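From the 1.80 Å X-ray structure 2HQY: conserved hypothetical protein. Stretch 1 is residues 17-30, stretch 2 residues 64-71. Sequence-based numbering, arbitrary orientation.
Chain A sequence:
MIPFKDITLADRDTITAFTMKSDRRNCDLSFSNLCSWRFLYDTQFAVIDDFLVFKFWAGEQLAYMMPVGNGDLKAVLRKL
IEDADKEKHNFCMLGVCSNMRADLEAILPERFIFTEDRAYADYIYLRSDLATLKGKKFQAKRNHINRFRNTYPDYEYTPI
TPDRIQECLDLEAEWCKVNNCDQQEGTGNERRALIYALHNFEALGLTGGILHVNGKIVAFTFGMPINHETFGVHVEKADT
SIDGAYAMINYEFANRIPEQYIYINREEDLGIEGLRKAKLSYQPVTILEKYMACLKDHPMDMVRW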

# COMPACT_ATOMS: atom_id res chain seq x y z
N ALA A 17 12.03 13.82 13.36
CA ALA A 17 13.05 14.83 13.63
C ALA A 17 12.63 16.18 13.03
O ALA A 17 12.93 17.24 13.59
N PHE A 18 11.96 16.11 11.88
CA PHE A 18 11.42 17.30 11.23
C PHE A 18 10.08 17.73 11.82
O PHE A 18 9.85 18.92 12.04
N THR A 19 9.15 16.79 12.00
CA THR A 19 7.78 17.19 12.37
C THR A 19 7.69 17.64 13.84
O THR A 19 6.94 18.57 14.14
N MET A 20 8.43 17.01 14.75
CA MET A 20 8.19 17.32 16.16
C MET A 20 8.53 18.79 16.45
O MET A 20 7.79 19.46 17.15
N LYS A 21 9.62 19.28 15.85
CA LYS A 21 10.07 20.65 16.12
C LYS A 21 9.27 21.69 15.34
O LYS A 21 9.44 22.90 15.57
N SER A 22 8.44 21.24 14.40
CA SER A 22 7.71 22.15 13.51
C SER A 22 6.50 22.74 14.22
O SER A 22 6.10 22.25 15.28
N ASP A 23 5.91 23.77 13.64
CA ASP A 23 4.66 24.28 14.20
C ASP A 23 3.43 23.79 13.43
O ASP A 23 2.35 24.34 13.54
N ARG A 24 3.61 22.69 12.70
CA ARG A 24 2.52 22.08 11.94
C ARG A 24 1.69 21.16 12.81
O ARG A 24 2.22 20.26 13.45
N ARG A 25 0.37 21.37 12.84
CA ARG A 25 -0.51 20.60 13.71
C ARG A 25 -1.44 19.65 12.96
O ARG A 25 -2.25 18.95 13.56
N ASN A 26 -1.34 19.61 11.63
CA ASN A 26 -2.32 18.81 10.91
C ASN A 26 -2.06 17.30 11.00
O ASN A 26 -0.89 16.84 11.01
N CYS A 27 -3.15 16.55 11.11
CA CYS A 27 -3.08 15.13 11.45
C CYS A 27 -2.38 14.35 10.37
O CYS A 27 -1.88 13.26 10.62
N ASP A 28 -2.35 14.89 9.15
CA ASP A 28 -1.69 14.17 8.05
C ASP A 28 -0.19 14.04 8.26
O ASP A 28 0.47 13.28 7.53
N LEU A 29 0.37 14.79 9.21
CA LEU A 29 1.81 14.71 9.50
C LEU A 29 2.16 13.74 10.64
O LEU A 29 3.36 13.58 10.99
N SER A 30 1.15 13.11 11.23
CA SER A 30 1.42 11.99 12.15
C SER A 30 2.14 10.87 11.40
O SER A 30 1.74 10.48 10.29
N TYR A 64 1.73 17.00 -3.53
CA TYR A 64 2.86 17.10 -2.59
C TYR A 64 2.34 17.77 -1.33
O TYR A 64 1.34 18.47 -1.37
N MET A 65 2.99 17.53 -0.19
CA MET A 65 2.63 18.26 1.01
C MET A 65 3.41 19.58 1.02
O MET A 65 4.42 19.70 0.34
N MET A 66 2.92 20.60 1.75
CA MET A 66 3.73 21.78 2.01
C MET A 66 5.02 21.29 2.70
O MET A 66 4.95 20.53 3.67
N PRO A 67 6.21 21.66 2.16
CA PRO A 67 7.48 21.26 2.76
C PRO A 67 7.58 21.61 4.24
O PRO A 67 7.17 22.70 4.66
N VAL A 68 8.13 20.68 5.00
CA VAL A 68 8.32 20.87 6.44
C VAL A 68 9.79 21.18 6.69
O VAL A 68 10.67 20.41 6.35
N GLY A 69 10.03 22.32 7.33
CA GLY A 69 11.40 22.70 7.72
C GLY A 69 11.65 24.17 7.51
O GLY A 69 10.73 24.95 7.30
N ASN A 70 12.92 24.53 7.56
CA ASN A 70 13.31 25.93 7.41
C ASN A 70 14.38 25.98 6.36
O ASN A 70 15.29 25.15 6.32
N GLY A 71 14.28 26.93 5.46
CA GLY A 71 15.33 27.07 4.49
C GLY A 71 14.82 27.88 3.36
O GLY A 71 13.93 28.73 3.54

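The contact is organised around one buried arginine. R24 points toward stretch 2, and its chi1, chi2 and chi3 all sit in m, with chi4 at -91°. This coiled path sets the guanidinium edge-on to two consecutive carbonyls: NH1 of R24 donates to O of M66 at 2.8 Å, nearly straight at 174°, and NH2 of R24 donates to O of P67 at 3.0 Å, more bent at 150°. Both carbonyls lie between strand 64-65 and the weakly bonded strand about 68-69, and the side chain meets them with two N-H donors. The approach is prepared at the base, where OG of S22, chi1 p, donates to O of T19 (2.8 Å) and accepts from N of R24 (3.2 Å).

One guanidinium face is covered by V68, whose CG2 lies 3.7 Å from NH2 of R24. V68, chi1 t, has more area covered than any other residue here, and its methyls serve different neighbours. CG1 meets CB of S22 at 3.9 Å and CB of F18 at 4.3 Å, while CG2 also reaches L29. F18, chi1 m, places CD1 3.6 Å from O of V68.

M65 fills the other end. Its t, p, p rotamer folds the thioether back, bringing CE to 3.8 Å from CB of D28. L29, m then t, sets both CD1 and CD2 against CG2 of V68, each 4.1 Å away, and its CD2 also meets CE of M65 at 4.3 Å. M66 starts toward stretch 1 but its end leads away, leaving CB 3.4 Å from NH1 of R24.

At G69 the backbone angles by themselves call for glycine, since a CB would be jammed against the carbonyl O of V68. At the exposed margin, K21 extends through p, t, t, p until NZ comes 4.0 Å from ND2 of N70.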

# COMPACT_ATOMS: atom_id res chain seq x y z
CB ALA A 17 14.39 14.41 13.07
CB PHE A 18 11.24 17.05 9.71
CG PHE A 18 12.51 17.14 8.91
CD1 PHE A 18 12.90 18.36 8.35
CD2 PHE A 18 13.29 16.02 8.68
CE1 PHE A 18 14.09 18.47 7.61
CE2 PHE A 18 14.48 16.11 7.93
CZ PHE A 18 14.88 17.34 7.39
CB THR A 19 6.74 16.05 12.11
OG1 THR A 19 7.17 14.87 12.78
CG2 THR A 19 6.58 15.76 10.60
CB MET A 20 8.90 16.36 17.13
CG MET A 20 8.25 14.94 17.14
SD MET A 20 6.54 14.83 17.73
CE MET A 20 6.72 15.16 19.46
CB LYS A 21 11.56 20.80 15.81
CG LYS A 21 11.92 20.73 14.35
CD LYS A 21 13.40 21.09 14.15
CE LYS A 21 13.88 20.69 12.75
NZ LYS A 21 13.50 21.64 11.63
CB SER A 22 7.26 21.42 12.24
OG SER A 22 6.11 20.63 12.49
CB ASP A 23 4.72 25.81 14.40
CG ASP A 23 5.46 26.19 15.71
OD1 ASP A 23 5.26 25.54 16.80
OD2 ASP A 23 6.27 27.14 15.66
CB ARG A 24 3.12 21.31 10.76
CG ARG A 24 4.08 22.17 9.95
CD ARG A 24 3.34 23.00 8.92
NE ARG A 24 2.98 22.12 7.83
CZ ARG A 24 3.73 21.92 6.75
NH1 ARG A 24 3.31 21.05 5.84
NH2 ARG A 24 4.88 22.58 6.57
CB ARG A 25 -1.30 21.55 14.61
CG ARG A 25 -0.40 22.41 15.46
CD ARG A 25 -1.20 23.22 16.46
NE ARG A 25 -2.09 24.18 15.82
CZ ARG A 25 -3.01 24.90 16.47
NH1 ARG A 25 -3.18 24.76 17.78
NH2 ARG A 25 -3.78 25.76 15.81
CB ASN A 26 -2.54 19.30 9.50
CG ASN A 26 -1.36 19.08 8.64
OD1 ASN A 26 -0.31 19.67 8.87
ND2 ASN A 26 -1.54 18.28 7.60
CB CYS A 27 -4.49 14.54 11.70
SG CYS A 27 -5.56 14.48 10.25
CB ASP A 28 -2.01 14.79 6.71
CG ASP A 28 -3.49 14.61 6.34
OD1 ASP A 28 -4.07 13.55 6.71
OD2 ASP A 28 -4.06 15.48 5.69
CB LEU A 29 2.38 16.11 9.78
CG LEU A 29 2.53 16.98 8.52
CD1 LEU A 29 2.99 18.35 8.95
CD2 LEU A 29 3.50 16.38 7.54
CB SER A 30 0.14 11.44 12.73
OG SER A 30 0.39 10.13 13.17
CB TYR A 64 3.99 17.95 -3.23
CG TYR A 64 4.51 17.34 -4.53
CD1 TYR A 64 5.65 16.51 -4.55
CD2 TYR A 64 3.84 17.56 -5.74
CE1 TYR A 64 6.13 15.95 -5.76
CE2 TYR A 64 4.32 17.00 -6.96
CZ TYR A 64 5.45 16.19 -6.93
OH TYR A 64 5.90 15.65 -8.12
CB MET A 65 2.96 17.38 2.24
CG MET A 65 2.55 17.96 3.60
SD MET A 65 0.77 17.74 3.99
CE MET A 65 0.70 15.98 4.25
CB MET A 66 2.94 22.77 2.90
CG MET A 66 3.67 24.10 3.23
SD MET A 66 3.92 25.28 1.86
CE MET A 66 4.65 26.68 2.75
CB PRO A 67 8.51 22.05 1.95
CG PRO A 67 7.84 22.20 0.58
CD PRO A 67 6.41 22.47 0.93
CB VAL A 68 7.91 19.60 7.24
CG1 VAL A 68 8.09 19.82 8.73
CG2 VAL A 68 6.44 19.24 6.95
CB ASN A 70 13.80 26.47 8.76
CG ASN A 70 12.70 26.47 9.81
OD1 ASN A 70 11.89 27.40 9.90
ND2 ASN A 70 12.64 25.40 10.60